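Local coordinates for uncharacterized protein (Leptotrichia buccalis, PDB 3T8K) that is of unknown function but folds as a row of alpha-hairpin, ankyrin-type repeats, a scaffold that commonly binds other proteins, at residues G17-E20 / D21-L25. Residues are numbered along the deposited sequence; the frame is centred on the assembly and turned at random.
Sequences GTYE and DFLEL
Thr18 and Asp21 pair reciprocally at the start of helix 19-28, each side chain bonding the other's backbone N-H. Thr18 OG1, set between its own backbone N and carbonyl carbon (chi1 58°), is turned up the helix and accepts from Asp21 N at 3.0 Å. In return Asp21 OD2 accepts from Thr18 N, also at 3.0 Å; the bond is nearly straight at the hydrogen (171°), but the donor stands above the carboxylate plane. This is a capping box, with Thr18 as the N-cap: a short hydroxyl side chain can fold back onto the first turn, and an aspartate three residues on reaches the opposite way, its negative charge probably also suiting the positive end of the helix dipole. Gly17, the first residue past helix 10-16, packs its CA against Asp21 OD2; a beta carbon there would probably crowd Asp21 CB. The box thus starts helix 19-28 right after the short break, in a chain of the alpha-hairpin, ankyrin-type fold. Regular bonds continue the turn, Phe22 N to Thr18 O at 2.9 Å and Leu23 N to Tyr19 O at 2.9 Å. The buried side belongs to Phe22, whose large apolar ring suits packing between helices 10-16 and 51-63. Nearer the surface, branched Leu23 lies over one face of the Tyr19 ring, its CG 4.1 Å from the centroid in a CH-pi contact. Tyrosine suits this partly exposed edge, offering an apolar ring and a polar hydroxyl. Tyr19 also touches Ile57 and Phe60, and an alanine in its place would probably leave Leu23 without its aromatic cover and open a gap against helix 51-63. Glu20 marks the solvent side: its bent chain carries the carboxylate away from the following turn, a place that suits a charged residue.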
loop_
_atom_site.group_PDB
_atom_site.type_symbol
_atom_site.label_atom_id
_atom_site.label_comp_id
_atom_site.label_asym_id
_atom_site.label_seq_id
_atom_site.Cartn_x
_atom_site.Cartn_y
_atom_site.Cartn_z
ATOM N N GLY A 17 9.912 7.197 -9.603
ATOM C CA GLY A 17 11.303 7.265 -10.008
ATOM C C GLY A 17 12.328 7.339 -8.894
ATOM O O GLY A 17 12.024 7.208 -7.717
ATOM N N THR A 18 13.577 7.543 -9.292
ATOM C CA THR A 18 14.647 7.771 -8.342
ATOM C C THR A 18 14.642 9.239 -7.940
ATOM O O THR A 18 13.922 10.061 -8.527
ATOM C CB THR A 18 16.007 7.450 -8.972
ATOM O OG1 THR A 18 16.191 8.260 -10.148
ATOM C CG2 THR A 18 16.076 5.992 -9.374
ATOM N N TYR A 19 15.472 9.573 -6.958
ATOM C CA TYR A 19 15.671 10.962 -6.576
ATOM C C TYR A 19 16.110 11.752 -7.808
ATOM O O TYR A 19 15.616 12.855 -8.077
ATOM C CB TYR A 19 16.742 11.045 -5.485
ATOM C CG TYR A 19 17.117 12.456 -5.077
ATOM C CD1 TYR A 19 16.161 13.341 -4.593
ATOM C CD2 TYR A 19 18.432 12.888 -5.140
ATOM C CE1 TYR A 19 16.503 14.627 -4.218
ATOM C CE2 TYR A 19 18.784 14.167 -4.759
ATOM C CZ TYR A 19 17.817 15.033 -4.299
ATOM O OH TYR A 19 18.171 16.312 -3.924
ATOM N N GLU A 20 17.036 11.176 -8.566
ATOM C CA GLU A 20 17.559 11.842 -9.767
ATOM C C GLU A 20 16.476 12.080 -10.824
ATOM O O GLU A 20 16.453 13.134 -11.478
ATOM C CB GLU A 20 18.709 11.038 -10.375
ATOM C CG GLU A 20 19.991 11.070 -9.554
ATOM C CD GLU A 20 19.878 10.299 -8.246
ATOM O OE1 GLU A 20 19.103 9.316 -8.185
ATOM O OE2 GLU A 20 20.569 10.680 -7.276
ATOM N N ASP A 21 15.600 11.095 -11.006
ATOM C CA ASP A 21 14.470 11.235 -11.925
ATOM C C ASP A 21 13.579 12.385 -11.481
ATOM O O ASP A 21 13.138 13.207 -12.297
ATOM C CB ASP A 21 13.608 9.971 -11.949
ATOM C CG ASP A 21 14.296 8.787 -12.605
ATOM O OD1 ASP A 21 15.208 8.986 -13.432
ATOM O OD2 ASP A 21 13.907 7.640 -12.282
ATOM N N PHE A 22 13.290 12.416 -10.185
ATOM C CA PHE A 22 12.432 13.449 -9.622
ATOM C C PHE A 22 13.040 14.825 -9.826
ATOM O O PHE A 22 12.337 15.768 -10.192
ATOM C CB PHE A 22 12.171 13.230 -8.129
ATOM C CG PHE A 22 11.741 14.479 -7.420
ATOM C CD1 PHE A 22 10.417 14.883 -7.439
ATOM C CD2 PHE A 22 12.673 15.280 -6.775
ATOM C CE1 PHE A 22 10.028 16.058 -6.810
ATOM C CE2 PHE A 22 12.282 16.448 -6.145
ATOM C CZ PHE A 22 10.959 16.836 -6.171
ATOM N N LEU A 23 14.342 14.945 -9.574
ATOM C CA LEU A 23 15.041 16.208 -9.815
ATOM C C LEU A 23 14.906 16.670 -11.256
ATOM O O LEU A 23 14.670 17.853 -11.507
ATOM C CB LEU A 23 16.526 16.102 -9.466
ATOM C CG LEU A 23 16.940 16.051 -7.995
ATOM C CD1 LEU A 23 18.455 16.199 -7.893
ATOM C CD2 LEU A 23 16.243 17.135 -7.189
ATOM N N GLU A 24 15.069 15.747 -12.203
ATOM C CA GLU A 24 14.937 16.090 -13.613
ATOM C C GLU A 24 13.575 16.730 -13.865
ATOM O O GLU A 24 13.491 17.757 -14.528
ATOM C CB GLU A 24 15.084 14.866 -14.511
ATOM C CG GLU A 24 16.477 14.277 -14.590
ATOM C CD GLU A 24 16.709 13.557 -15.912
ATOM O OE1 GLU A 24 16.510 14.192 -16.974
ATOM O OE2 GLU A 24 17.077 12.357 -15.887
ATOM N N LEU A 25 12.512 16.123 -13.328
ATOM C CA LEU A 25 11.163 16.635 -13.561
ATOM C C LEU A 25 10.927 17.962 -12.859
ATOM O O LEU A 25 10.290 18.858 -13.413
ATOM C CB LEU A 25 10.088 15.630 -13.112
ATOM C CG LEU A 25 9.400 14.831 -14.226
ATOM C CD1 LEU A 25 8.560 15.739 -15.164
ATOM C CD2 LEU A 25 10.442 14.020 -15.001
#